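Local coordinates for protein cyclopropane-fatty-acyl-phospholipid synthase 1 (PDB 1KP9) that catalyses cyclopropane-ring formation at the distal double bond of alpha mycolic acids, transferring a methylene group from S-adenosyl-L-methionine, at residues Gln31-Ala36 / Gly137-Phe142; Leu165-Thr170 / Ile278-Phe283; Gly171-Glu176 / Ser207-Gln212; Glu198-Gly203 / Thr267-Met272. All blocks are in the same frame, centred on the assembly; numbering follows the deposited sequence.

Interaction 1 of 4, residues Gln31-Ala36 / Gly137-Phe142; sequences QTYSCA and GAFEHF. With ACY (acetic acid), chain C.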
loop_
_atom_site.group_PDB
_atom_site.type_symbol
_atom_site.label_atom_id
_atom_site.label_comp_id
_atom_site.label_asym_id
_atom_site.label_seq_id
_atom_site.Cartn_x
_atom_site.Cartn_y
_atom_site.Cartn_z
ATOM N N GLN A 31 4.944 -0.811 -11.840
ATOM C CA GLN A 31 5.192 0.412 -11.098
ATOM C C GLN A 31 4.557 0.413 -9.712
ATOM O O GLN A 31 4.083 1.452 -9.244
ATOM C CB GLN A 31 4.684 1.619 -11.880
ATOM C CG GLN A 31 5.486 1.952 -13.119
ATOM C CD GLN A 31 4.849 3.071 -13.902
ATOM O OE1 GLN A 31 3.904 2.853 -14.652
ATOM N NE2 GLN A 31 5.349 4.285 -13.718
ATOM N N THR A 32 4.558 -0.748 -9.061
ATOM C CA THR A 32 3.999 -0.885 -7.715
ATOM C C THR A 32 4.985 -0.325 -6.692
ATOM O O THR A 32 6.057 -0.894 -6.475
ATOM C CB THR A 32 3.731 -2.356 -7.373
ATOM O OG1 THR A 32 2.784 -2.892 -8.302
ATOM C CG2 THR A 32 3.177 -2.484 -5.967
ATOM N N TYR A 33 4.617 0.793 -6.070
ATOM C CA TYR A 33 5.465 1.430 -5.069
ATOM C C TYR A 33 5.011 1.051 -3.657
ATOM O O TYR A 33 4.659 1.912 -2.847
ATOM C CB TYR A 33 5.423 2.954 -5.240
ATOM C CG TYR A 33 6.566 3.674 -4.554
ATOM C CD1 TYR A 33 7.766 3.012 -4.278
ATOM C CD2 TYR A 33 6.463 5.026 -4.212
ATOM C CE1 TYR A 33 8.831 3.674 -3.676
ATOM C CE2 TYR A 33 7.526 5.701 -3.616
ATOM C CZ TYR A 33 8.706 5.015 -3.348
ATOM O OH TYR A 33 9.762 5.653 -2.742
ATOM N N SER A 34 5.010 -0.245 -3.375
ATOM C CA SER A 34 4.605 -0.751 -2.073
ATOM C C SER A 34 5.203 -2.136 -1.846
ATOM O O SER A 34 5.788 -2.720 -2.751
ATOM C CB SER A 34 3.077 -0.799 -1.979
ATOM O OG SER A 34 2.484 -1.290 -3.173
ATOM N N CYS A 35 5.055 -2.656 -0.637
ATOM C CA CYS A 35 5.599 -3.957 -0.280
ATOM C C CYS A 35 5.202 -5.092 -1.215
ATOM O O CYS A 35 4.016 -5.324 -1.458
ATOM C CB CYS A 35 5.189 -4.325 1.146
ATOM S SG CYS A 35 6.177 -5.659 1.861
ATOM N N ALA A 36 6.202 -5.793 -1.737
ATOM C CA ALA A 36 5.972 -6.930 -2.623
ATOM C C ALA A 36 5.781 -8.147 -1.729
ATOM O O ALA A 36 6.200 -8.140 -0.578
ATOM C CB ALA A 36 7.168 -7.136 -3.535
ATOM N N GLY A 137 -1.607 1.087 0.077
ATOM C CA GLY A 137 -0.891 2.348 0.076
ATOM C C GLY A 137 0.378 2.384 -0.746
ATOM O O GLY A 137 0.919 1.352 -1.133
ATOM N N ALA A 138 0.843 3.598 -1.025
ATOM C CA ALA A 138 2.065 3.811 -1.779
ATOM C C ALA A 138 3.092 4.208 -0.737
ATOM O O ALA A 138 2.780 4.935 0.202
ATOM C CB ALA A 138 1.880 4.920 -2.793
ATOM N N PHE A 139 4.316 3.735 -0.911
ATOM C CA PHE A 139 5.371 3.987 0.044
ATOM C C PHE A 139 5.410 5.361 0.709
ATOM O O PHE A 139 4.733 5.585 1.711
ATOM C CB PHE A 139 6.723 3.673 -0.583
ATOM C CG PHE A 139 7.838 3.618 0.410
ATOM C CD1 PHE A 139 7.609 3.110 1.689
ATOM C CD2 PHE A 139 9.109 4.066 0.081
ATOM C CE1 PHE A 139 8.630 3.049 2.628
ATOM C CE2 PHE A 139 10.136 4.008 1.010
ATOM C CZ PHE A 139 9.896 3.497 2.292
ATOM N N GLU A 140 6.202 6.273 0.162
ATOM C CA GLU A 140 6.365 7.615 0.729
ATOM C C GLU A 140 5.099 8.439 1.010
ATOM O O GLU A 140 5.198 9.601 1.411
ATOM C CB GLU A 140 7.305 8.436 -0.157
ATOM C CG GLU A 140 8.740 7.942 -0.190
ATOM C CD GLU A 140 9.586 8.737 -1.162
ATOM O OE1 GLU A 140 9.328 8.633 -2.381
ATOM O OE2 GLU A 140 10.497 9.468 -0.711
ATOM N N HIS A 141 3.924 7.849 0.808
ATOM C CA HIS A 141 2.661 8.548 1.050
ATOM C C HIS A 141 2.111 8.213 2.431
ATOM O O HIS A 141 1.287 7.313 2.587
ATOM C CB HIS A 141 1.654 8.176 -0.039
ATOM C CG HIS A 141 2.146 8.466 -1.424
ATOM N ND1 HIS A 141 3.214 7.802 -1.991
ATOM C CD2 HIS A 141 1.752 9.389 -2.336
ATOM C CE1 HIS A 141 3.458 8.303 -3.189
ATOM N NE2 HIS A 141 2.585 9.269 -3.421
ATOM N N PHE A 142 2.587 8.951 3.431
ATOM C CA PHE A 142 2.179 8.751 4.818
ATOM C C PHE A 142 1.310 9.911 5.252
ATOM O O PHE A 142 1.669 11.075 5.065
ATOM C CB PHE A 142 3.402 8.680 5.731
ATOM C CG PHE A 142 4.443 7.726 5.252
ATOM C CD1 PHE A 142 5.717 8.177 4.905
ATOM C CD2 PHE A 142 4.141 6.376 5.097
ATOM C CE1 PHE A 142 6.672 7.298 4.404
ATOM C CE2 PHE A 142 5.086 5.493 4.600
ATOM C CZ PHE A 142 6.358 5.950 4.250
HETATM C C ACY C . 3.221 0.016 1.528
HETATM O O ACY C . 4.115 1.008 1.302
HETATM O OXT ACY C . 3.623 -1.282 1.503
HETATM C CH3 ACY C . 1.783 0.352 1.807
#

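Interaction 2 of 4, residues Leu165-Thr170 / Ile278-Phe283; sequences LLHTIT and IDVNQF. With ACY (acetic acid), chain C.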
loop_
_atom_site.group_PDB
_atom_site.type_symbol
_atom_site.label_atom_id
_atom_site.label_comp_id
_atom_site.label_asym_id
_atom_site.label_seq_id
_atom_site.Cartn_x
_atom_site.Cartn_y
_atom_site.Cartn_z
ATOM N N LEU A 165 -10.039 -4.534 2.620
ATOM C CA LEU A 165 -8.688 -4.890 2.977
ATOM C C LEU A 165 -7.830 -3.637 2.899
ATOM O O LEU A 165 -7.865 -2.919 1.894
ATOM C CB LEU A 165 -8.137 -5.939 2.027
ATOM C CG LEU A 165 -6.752 -6.371 2.499
ATOM C CD1 LEU A 165 -6.860 -7.477 3.540
ATOM C CD2 LEU A 165 -5.978 -6.833 1.324
ATOM N N LEU A 166 -7.070 -3.382 3.963
ATOM C CA LEU A 166 -6.193 -2.219 4.034
ATOM C C LEU A 166 -4.759 -2.670 4.210
ATOM O O LEU A 166 -4.403 -3.269 5.222
ATOM C CB LEU A 166 -6.583 -1.317 5.204
ATOM C CG LEU A 166 -8.068 -0.952 5.298
ATOM C CD1 LEU A 166 -8.278 0.001 6.462
ATOM C CD2 LEU A 166 -8.536 -0.315 4.001
ATOM N N HIS A 167 -3.948 -2.382 3.202
ATOM C CA HIS A 167 -2.534 -2.721 3.192
ATOM C C HIS A 167 -1.819 -1.413 3.500
ATOM O O HIS A 167 -1.799 -0.494 2.672
ATOM C CB HIS A 167 -2.145 -3.235 1.808
ATOM C CG HIS A 167 -0.684 -3.502 1.649
ATOM N ND1 HIS A 167 -0.175 -4.765 1.440
ATOM C CD2 HIS A 167 0.378 -2.663 1.639
ATOM C CE1 HIS A 167 1.136 -4.694 1.302
ATOM N NE2 HIS A 167 1.497 -3.429 1.420
ATOM N N THR A 168 -1.237 -1.322 4.692
ATOM C CA THR A 168 -0.577 -0.092 5.095
ATOM C C THR A 168 0.642 -0.338 5.943
ATOM O O THR A 168 0.807 -1.407 6.519
ATOM C CB THR A 168 -1.541 0.810 5.907
ATOM O OG1 THR A 168 -0.897 2.054 6.215
ATOM C CG2 THR A 168 -1.945 0.122 7.205
ATOM N N ILE A 169 1.514 0.657 5.996
ATOM C CA ILE A 169 2.695 0.552 6.815
ATOM C C ILE A 169 2.206 1.036 8.178
ATOM O O ILE A 169 1.431 1.981 8.264
ATOM C CB ILE A 169 3.829 1.474 6.303
ATOM C CG1 ILE A 169 4.365 0.949 4.965
ATOM C CG2 ILE A 169 4.949 1.578 7.352
ATOM C CD1 ILE A 169 5.671 1.604 4.528
ATOM N N THR A 170 2.623 0.367 9.238
ATOM C CA THR A 170 2.205 0.768 10.567
ATOM C C THR A 170 3.432 0.956 11.437
ATOM O O THR A 170 4.514 0.452 11.125
ATOM C CB THR A 170 1.306 -0.294 11.222
ATOM O OG1 THR A 170 2.021 -1.532 11.302
ATOM C CG2 THR A 170 0.025 -0.482 10.428
ATOM N N ILE A 278 9.027 -0.411 12.481
ATOM C CA ILE A 278 8.260 -0.137 11.273
ATOM C C ILE A 278 7.700 -1.472 10.797
ATOM O O ILE A 278 8.422 -2.467 10.730
ATOM C CB ILE A 278 9.160 0.475 10.170
ATOM C CG1 ILE A 278 9.666 1.843 10.629
ATOM C CG2 ILE A 278 8.390 0.630 8.872
ATOM C CD1 ILE A 278 8.553 2.820 10.897
ATOM N N ASP A 279 6.413 -1.497 10.483
ATOM C CA ASP A 279 5.784 -2.723 10.025
ATOM C C ASP A 279 4.845 -2.413 8.869
ATOM O O ASP A 279 4.504 -1.256 8.616
ATOM C CB ASP A 279 4.991 -3.358 11.170
ATOM C CG ASP A 279 4.710 -4.839 10.955
ATOM O OD1 ASP A 279 3.870 -5.383 11.702
ATOM O OD2 ASP A 279 5.327 -5.467 10.061
ATOM N N VAL A 280 4.446 -3.454 8.156
ATOM C CA VAL A 280 3.510 -3.297 7.057
ATOM C C VAL A 280 2.486 -4.412 7.194
ATOM O O VAL A 280 2.823 -5.598 7.133
ATOM C CB VAL A 280 4.217 -3.368 5.685
ATOM C CG1 VAL A 280 5.081 -4.609 5.609
ATOM C CG2 VAL A 280 3.187 -3.354 4.576
ATOM N N ASN A 281 1.232 -4.029 7.395
ATOM C CA ASN A 281 0.185 -5.017 7.569
ATOM C C ASN A 281 -1.012 -4.882 6.651
ATOM O O ASN A 281 -1.360 -3.788 6.199
ATOM C CB ASN A 281 -0.300 -4.993 9.025
ATOM C CG ASN A 281 0.778 -5.435 9.999
ATOM O OD1 ASN A 281 0.961 -6.629 10.240
ATOM N ND2 ASN A 281 1.516 -4.472 10.545
ATOM N N GLN A 282 -1.630 -6.026 6.377
ATOM C CA GLN A 282 -2.837 -6.071 5.577
ATOM C C GLN A 282 -3.898 -6.356 6.624
ATOM O O GLN A 282 -3.805 -7.347 7.346
ATOM C CB GLN A 282 -2.781 -7.209 4.562
ATOM C CG GLN A 282 -1.616 -7.125 3.597
ATOM C CD GLN A 282 -1.924 -7.803 2.268
ATOM O OE1 GLN A 282 -2.434 -8.923 2.237
ATOM N NE2 GLN A 282 -1.619 -7.122 1.167
ATOM N N PHE A 283 -4.889 -5.477 6.726
ATOM C CA PHE A 283 -5.951 -5.640 7.714
ATOM C C PHE A 283 -7.277 -6.047 7.095
ATOM O O PHE A 283 -7.973 -5.211 6.521
ATOM C CB PHE A 283 -6.175 -4.336 8.496
ATOM C CG PHE A 283 -4.966 -3.850 9.254
ATOM C CD1 PHE A 283 -4.329 -2.668 8.887
ATOM C CD2 PHE A 283 -4.476 -4.555 10.348
ATOM C CE1 PHE A 283 -3.229 -2.199 9.598
ATOM C CE2 PHE A 283 -3.376 -4.091 11.064
ATOM C CZ PHE A 283 -2.754 -2.914 10.689
HETATM C C ACY C . 3.221 0.016 1.528
HETATM O O ACY C . 4.115 1.008 1.302
HETATM O OXT ACY C . 3.623 -1.282 1.503
HETATM C CH3 ACY C . 1.783 0.352 1.807
#

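Interaction 3 of 4, residues Gly171-Glu176 / Ser207-Gln212; sequences GLHPKE and SIPMVQ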
loop_
_atom_site.group_PDB
_atom_site.type_symbol
_atom_site.label_atom_id
_atom_site.label_comp_id
_atom_site.label_asym_id
_atom_site.label_seq_id
_atom_site.Cartn_x
_atom_site.Cartn_y
_atom_site.Cartn_z
ATOM N N GLY A 171 3.259 1.700 12.522
ATOM C CA GLY A 171 4.352 1.924 13.441
ATOM C C GLY A 171 4.002 1.241 14.744
ATOM O O GLY A 171 2.858 0.840 14.947
ATOM N N LEU A 172 4.980 1.110 15.633
ATOM C CA LEU A 172 4.749 0.463 16.919
ATOM C C LEU A 172 4.046 1.327 17.966
ATOM O O LEU A 172 4.482 2.436 18.277
ATOM C CB LEU A 172 6.072 -0.062 17.489
ATOM C CG LEU A 172 6.282 -1.561 17.265
ATOM C CD1 LEU A 172 5.298 -2.346 18.115
ATOM C CD2 LEU A 172 6.089 -1.894 15.792
ATOM N N HIS A 173 2.946 0.792 18.489
ATOM C CA HIS A 173 2.150 1.440 19.529
ATOM C C HIS A 173 3.010 1.365 20.799
ATOM O O HIS A 173 3.696 0.368 21.032
ATOM C CB HIS A 173 0.830 0.665 19.695
ATOM C CG HIS A 173 -0.165 1.313 20.608
ATOM N ND1 HIS A 173 -0.025 1.323 21.980
ATOM C CD2 HIS A 173 -1.347 1.920 20.347
ATOM C CE1 HIS A 173 -1.080 1.905 22.524
ATOM N NE2 HIS A 173 -1.898 2.276 21.555
ATOM N N PRO A 174 3.001 2.426 21.625
ATOM C CA PRO A 174 3.792 2.461 22.862
ATOM C C PRO A 174 3.749 1.179 23.698
ATOM O O PRO A 174 4.775 0.719 24.204
ATOM C CB PRO A 174 3.211 3.662 23.598
ATOM C CG PRO A 174 2.899 4.597 22.471
ATOM C CD PRO A 174 2.245 3.681 21.453
ATOM N N LYS A 175 2.557 0.607 23.827
ATOM C CA LYS A 175 2.353 -0.615 24.596
ATOM C C LYS A 175 2.349 -1.833 23.668
ATOM O O LYS A 175 1.901 -2.910 24.058
ATOM C CB LYS A 175 1.002 -0.551 25.320
ATOM C CG LYS A 175 0.559 0.845 25.772
ATOM C CD LYS A 175 -0.936 0.844 26.107
ATOM C CE LYS A 175 -1.458 2.241 26.426
ATOM N NZ LYS A 175 -2.929 2.242 26.688
ATOM N N GLU A 176 2.856 -1.667 22.448
ATOM C CA GLU A 176 2.859 -2.749 21.459
ATOM C C GLU A 176 4.195 -3.450 21.182
ATOM O O GLU A 176 4.205 -4.613 20.782
ATOM C CB GLU A 176 2.279 -2.221 20.138
ATOM C CG GLU A 176 2.278 -3.218 18.990
ATOM C CD GLU A 176 1.626 -2.665 17.732
ATOM O OE1 GLU A 176 2.067 -1.603 17.244
ATOM O OE2 GLU A 176 0.673 -3.297 17.230
ATOM N N SER A 207 -0.646 2.730 14.250
ATOM C CA SER A 207 -0.227 1.539 14.978
ATOM C C SER A 207 -1.303 0.492 14.761
ATOM O O SER A 207 -2.439 0.835 14.438
ATOM C CB SER A 207 -0.115 1.843 16.471
ATOM O OG SER A 207 -1.381 2.202 17.002
ATOM N N ILE A 208 -0.956 -0.779 14.931
ATOM C CA ILE A 208 -1.934 -1.846 14.749
ATOM C C ILE A 208 -3.160 -1.611 15.641
ATOM O O ILE A 208 -4.303 -1.713 15.181
ATOM C CB ILE A 208 -1.318 -3.232 15.049
ATOM C CG1 ILE A 208 -0.375 -3.631 13.917
ATOM C CG2 ILE A 208 -2.415 -4.275 15.223
ATOM C CD1 ILE A 208 0.189 -5.028 14.053
ATOM N N PRO A 209 -2.942 -1.290 16.928
ATOM C CA PRO A 209 -4.089 -1.052 17.812
ATOM C C PRO A 209 -4.995 0.046 17.249
ATOM O O PRO A 209 -6.214 -0.107 17.178
ATOM C CB PRO A 209 -3.430 -0.638 19.126
ATOM C CG PRO A 209 -2.160 -1.434 19.121
ATOM C CD PRO A 209 -1.679 -1.265 17.689
ATOM N N MET A 210 -4.382 1.147 16.834
ATOM C CA MET A 210 -5.119 2.279 16.284
ATOM C C MET A 210 -6.070 1.894 15.154
ATOM O O MET A 210 -7.215 2.351 15.108
ATOM C CB MET A 210 -4.140 3.329 15.775
ATOM C CG MET A 210 -4.802 4.571 15.225
ATOM S SD MET A 210 -3.579 5.626 14.434
ATOM C CE MET A 210 -2.318 5.764 15.782
ATOM N N VAL A 211 -5.593 1.063 14.233
ATOM C CA VAL A 211 -6.426 0.644 13.113
ATOM C C VAL A 211 -7.555 -0.257 13.620
ATOM O O VAL A 211 -8.722 -0.056 13.269
ATOM C CB VAL A 211 -5.593 -0.106 12.045
ATOM C CG1 VAL A 211 -6.442 -0.367 10.808
ATOM C CG2 VAL A 211 -4.357 0.705 11.683
ATOM N N GLN A 212 -7.204 -1.234 14.454
ATOM C CA GLN A 212 -8.186 -2.160 15.026
ATOM C C GLN A 212 -9.247 -1.416 15.821
ATOM O O GLN A 212 -10.406 -1.825 15.865
ATOM C CB GLN A 212 -7.506 -3.164 15.958
ATOM C CG GLN A 212 -6.571 -4.129 15.270
ATOM C CD GLN A 212 -6.233 -5.324 16.144
ATOM O OE1 GLN A 212 -5.581 -5.191 17.184
ATOM N NE2 GLN A 212 -6.683 -6.503 15.726
#

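Interaction 4 of 4, residues Glu198-Gly203 / Thr267-Met272; sequences EIFPGG and TGCAEM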
loop_
_atom_site.group_PDB
_atom_site.type_symbol
_atom_site.label_atom_id
_atom_site.label_comp_id
_atom_site.label_asym_id
_atom_site.label_seq_id
_atom_site.Cartn_x
_atom_site.Cartn_y
_atom_site.Cartn_z
ATOM N N GLU A 198 10.516 11.411 11.627
ATOM C CA GLU A 198 11.350 12.436 11.007
ATOM C C GLU A 198 12.314 11.990 9.900
ATOM O O GLU A 198 12.621 12.782 9.014
ATOM C CB GLU A 198 12.180 13.156 12.082
ATOM C CG GLU A 198 11.372 13.847 13.173
ATOM C CD GLU A 198 10.277 14.734 12.616
ATOM O OE1 GLU A 198 10.560 15.554 11.717
ATOM O OE2 GLU A 198 9.128 14.614 13.081
ATOM N N ILE A 199 12.788 10.744 9.953
ATOM C CA ILE A 199 13.774 10.249 8.992
ATOM C C ILE A 199 13.331 9.021 8.184
ATOM O O ILE A 199 13.127 9.097 6.972
ATOM C CB ILE A 199 15.086 9.871 9.735
ATOM C CG1 ILE A 199 15.366 10.859 10.876
ATOM C CG2 ILE A 199 16.245 9.837 8.769
ATOM C CD1 ILE A 199 15.941 12.201 10.448
ATOM N N PHE A 200 13.197 7.885 8.864
ATOM C CA PHE A 200 12.810 6.630 8.221
ATOM C C PHE A 200 11.539 6.042 8.816
ATOM O O PHE A 200 11.535 5.569 9.950
ATOM C CB PHE A 200 13.934 5.615 8.375
ATOM C CG PHE A 200 15.249 6.089 7.858
ATOM C CD1 PHE A 200 16.427 5.755 8.518
ATOM C CD2 PHE A 200 15.317 6.869 6.710
ATOM C CE1 PHE A 200 17.657 6.193 8.045
ATOM C CE2 PHE A 200 16.538 7.313 6.223
ATOM C CZ PHE A 200 17.714 6.976 6.891
ATOM N N PRO A 201 10.445 6.027 8.047
ATOM C CA PRO A 201 10.299 6.513 6.671
ATOM C C PRO A 201 10.194 8.040 6.562
ATOM O O PRO A 201 10.349 8.604 5.475
ATOM C CB PRO A 201 9.015 5.833 6.199
ATOM C CG PRO A 201 8.831 4.679 7.148
ATOM C CD PRO A 201 9.253 5.268 8.450
ATOM N N GLY A 202 9.912 8.702 7.681
ATOM C CA GLY A 202 9.787 10.147 7.662
ATOM C C GLY A 202 8.349 10.635 7.594
ATOM O O GLY A 202 8.049 11.629 6.934
ATOM N N GLY A 203 7.459 9.934 8.287
ATOM C CA GLY A 203 6.059 10.310 8.306
ATOM C C GLY A 203 5.347 9.665 9.487
ATOM O O GLY A 203 5.884 8.739 10.102
ATOM N N THR A 267 17.855 2.478 1.958
ATOM C CA THR A 267 18.696 1.678 2.848
ATOM C C THR A 267 18.228 1.823 4.300
ATOM O O THR A 267 18.031 0.831 5.016
ATOM C CB THR A 267 20.159 2.143 2.755
ATOM O OG1 THR A 267 20.679 1.822 1.457
ATOM C CG2 THR A 267 21.006 1.481 3.845
ATOM N N GLY A 268 18.053 3.072 4.724
ATOM C CA GLY A 268 17.616 3.345 6.077
ATOM C C GLY A 268 16.264 2.743 6.404
ATOM O O GLY A 268 16.095 2.135 7.466
ATOM N N CYS A 269 15.297 2.910 5.504
ATOM C CA CYS A 269 13.957 2.374 5.721
ATOM C C CYS A 269 13.961 0.849 5.822
ATOM O O CYS A 269 13.190 0.271 6.589
ATOM C CB CYS A 269 13.010 2.822 4.602
ATOM S SG CYS A 269 12.427 4.527 4.759
ATOM N N ALA A 270 14.831 0.202 5.052
ATOM C CA ALA A 270 14.934 -1.254 5.074
ATOM C C ALA A 270 15.359 -1.727 6.461
ATOM O O ALA A 270 14.914 -2.774 6.940
ATOM C CB ALA A 270 15.939 -1.718 4.032
ATOM N N GLU A 271 16.211 -0.936 7.109
ATOM C CA GLU A 271 16.707 -1.261 8.439
ATOM C C GLU A 271 15.618 -1.087 9.492
ATOM O O GLU A 271 15.478 -1.914 10.393
ATOM C CB GLU A 271 17.905 -0.375 8.788
ATOM C CG GLU A 271 18.967 -1.076 9.624
ATOM C CD GLU A 271 19.667 -2.186 8.858
ATOM O OE1 GLU A 271 18.982 -3.129 8.406
ATOM O OE2 GLU A 271 20.903 -2.117 8.705
ATOM N N MET A 272 14.850 -0.007 9.385
ATOM C CA MET A 272 13.781 0.230 10.344
ATOM C C MET A 272 12.859 -0.989 10.419
ATOM O O MET A 272 12.300 -1.287 11.478
ATOM C CB MET A 272 12.978 1.485 9.970
ATOM C CG MET A 272 13.608 2.816 10.410
ATOM S SD MET A 272 13.924 2.957 12.208
ATOM C CE MET A 272 15.641 2.491 12.238
#

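Interaction 1 of 4, residues Gln31-Ala36 / Gly137-Phe142
Tyr33 meets Phe139 twice, once through its backbone and once through its ring. Phe139 N donates a nearly straight hydrogen bond to Tyr33 O at 2.7 Å, while Phe139 CB sits over the centre of the Tyr33 ring, a CH-pi contact 3.5 Å from the centroid. Beyond CB the Phe139 ring turns its edge toward the Tyr33 face in an offset edge-to-face pair, planes at 82°. Tyr33 slants across this partner with CG anti to its own nitrogen (chi1 -162°), which carries OH on to Glu140. There Tyr33 OH gives a hydrogen bond to Glu140 OE1 at 3.0 Å, arriving from above the carboxylate plane. The carboxylate is held from outside as well, OE1 by Tyr262 and OE2 by a salt bridge to Arg261. Beside the paired loops, Cys35 N donates to OXT of a bound acetic acid at 2.9 Å. Tyr33 and Ser34 probably belong to the S-adenosyl-L-methionine site, as in related enzymes. The loop 31-36 lies between helices 20-24 and 45-57, and loop 137-142 leaves strand 132-136; helix 256-274 touches both Tyr33 and Phe139, and helix 229-245 packs on Phe139 through Leu236.

Interaction 2 of 4, residues Leu165-Thr170 / Ile278-Phe283
Thr170 N donates to Asp279 O at 2.6 Å, the shortest bond between the two strands. Thr170 with Asp279, Thr168 with Asn281 and Leu166 with Phe283 are the hydrogen-bonded pairs, alternating with Ile169-Val280 and His167-Gln282.

In the last of these pairs the side chains bond too. Gln282 NE2 donates to His167 ND1 at 2.8 Å, lying in the ring plane and nearly straight, although the amide and ring planes stand 82° apart. On the far nitrogen, His167 NE2 bonds to OXT of a bound acetic acid at 3.0 Å, more bent at 143°. These two bonds hold the rotation of the ring; Gln282 is itself steadied by Lys59, which donates to OE1. Val280 CG2 fits in obliquely, 3.6 Å from His167 NE2, and Ile169 CG2 meets Ile278 CG2 on the same side.

Across the other face the contacts change character. The Phe283 ring lies with its edge against two methyls, Thr168 CG2 at 3.6 Å from CE1 and Thr170 CG2 at 3.7 Å from CZ. Thr170 turns that methyl to the ring because its OG1 occupies the place between N and carbonyl carbon (chi1 59°), where it also takes a weak hydrogen bond from Asn281 ND2. The same ND2 donates more firmly to Asp279 OD1 at 2.8 Å, coming from above the carboxylate plane.

This pairing, which sets strand 278-286 between 163-171 and 221-227, is the antiparallel insertion of the last strand in the 3-2-1-4-5-7-6 order of the class I S-adenosyl-L-methionine-dependent methyltransferase fold.

Interaction 3 of 4, residues Gly171-Glu176 / Ser207-Gln212
His173 and Glu176 both project from their loop onto the first turn of helix 208-215, and they meet different atoms of the Pro209 ring. The imidazole crosses the proline obliquely, His173 CD2 lying 3.5 Å from Pro209 CB. The same CD2 turns the ring edge to Ser207 OG at 3.4 Å, a van der Waals approach made in the ring plane. Lys175 N donates to His173 ND1, also in the ring plane, and holds this orientation.

Glu176 runs out fully extended, with chi1 at 177° and chi2 also at 177°, so its carboxylate arrives at the junction of Ile208 and Pro209. OE2 lies close to Ile208 CB, at 3.0 Å, and to Pro209 CD, at 3.1 Å. The Glu176 chain stands at about a right angle to Ile208 but slants across Pro209. Its other oxygen, OE1, is turned back to its own loop and accepts from His173 N at 2.8 Å on the anti side, tilted out of the carboxylate plane. With Glu176 N bonded to His173 O, that makes a compact turn which presents both side chains together.

On the partner side, Ser207 is the N-cap, its OG accepting from Met210 N at 3.2 Å. Its CA meanwhile makes a CA-H...O contact with Gly171 O. The arrangement thus joins the loop leaving strand 163-171 to the start of helix 208-215. Ile208 and Val211 of that helix pack on Phe283 of strand 278-286, and Val211 also reaches Tyr147 and Phe151 of helix 147-155.

Interaction 4 of 4, residues Glu198-Gly203 / Thr267-Met272
Phe200 lays its ring against one turn of helix 256-274, in a loop-on-helix contact that brings a cis-proline turn beside Cys269, probably an active-site residue of this enzyme, which has the S-adenosyl-L-methionine-dependent methyltransferase fold.

The aromatic contact is a CH-pi one. Gly268 CA sits over the Phe200 face, 3.6 Å from the ring centroid and 18° off the normal. With no side chain at Gly268, the ring can lie directly on the helix backbone, and Cys269 N comes over the same face nearer the rim. Ile199 CG2 covers the opposite face over its centre, so the ring is sandwiched between its own neighbour in sequence and the helix. Phe200 is set for this by chi1 of -56°, which holds CG beside its own nitrogen and anti to the carbonyl carbon.

Apolar packing continues at the base of the ring. Met272 bends at chi2 and chi3, and its CG meets Phe200 CB at 3.5 Å; Met272 also touches Ile195 and Val196 of helix 186-198.

No hydrogen bond crosses between the two segments, but Pro201 O is tied to Tyr265 OH, one turn earlier on the same helix.

Sulfur contacts make up the rest. Cys269 SG stands obliquely to the Phe200 ring, 5.2 Å from the centroid, and is 4.1 Å from Phe200 CB. Phe139 and Leu236 also pack on Cys269. The peptide bond from Phe200 to Pro201 is cis, and just beyond it Pro201 CA lies 3.5 Å from Cys269 SG.

How the interactions relate
Interactions 1 and 2 lie near the centre of the chain, 11 Å apart between centres, and share the bound acetic acid; Gly137 N probably hydrogen-bonds to His167 O. Interaction 4 touches both: Phe139 CZ and Cys269 SG are 3.7 Å apart, and Ile278 packs on Met272 and Pro201. These three border the residues that probably bind S-adenosyl-L-methionine and the probable active-site Cys269. Interaction 3 lies about 11 Å from interaction 2 and about 20 Å from interaction 1 (centres), without touching interaction 1; its Ile208 and Val211 pack on Phe283. Along the chain interaction 1 closes first; interactions 3 and 4 cross inside the loop closed by interaction 2, so strand pairing 163-171/278-286 brackets the intervening helices.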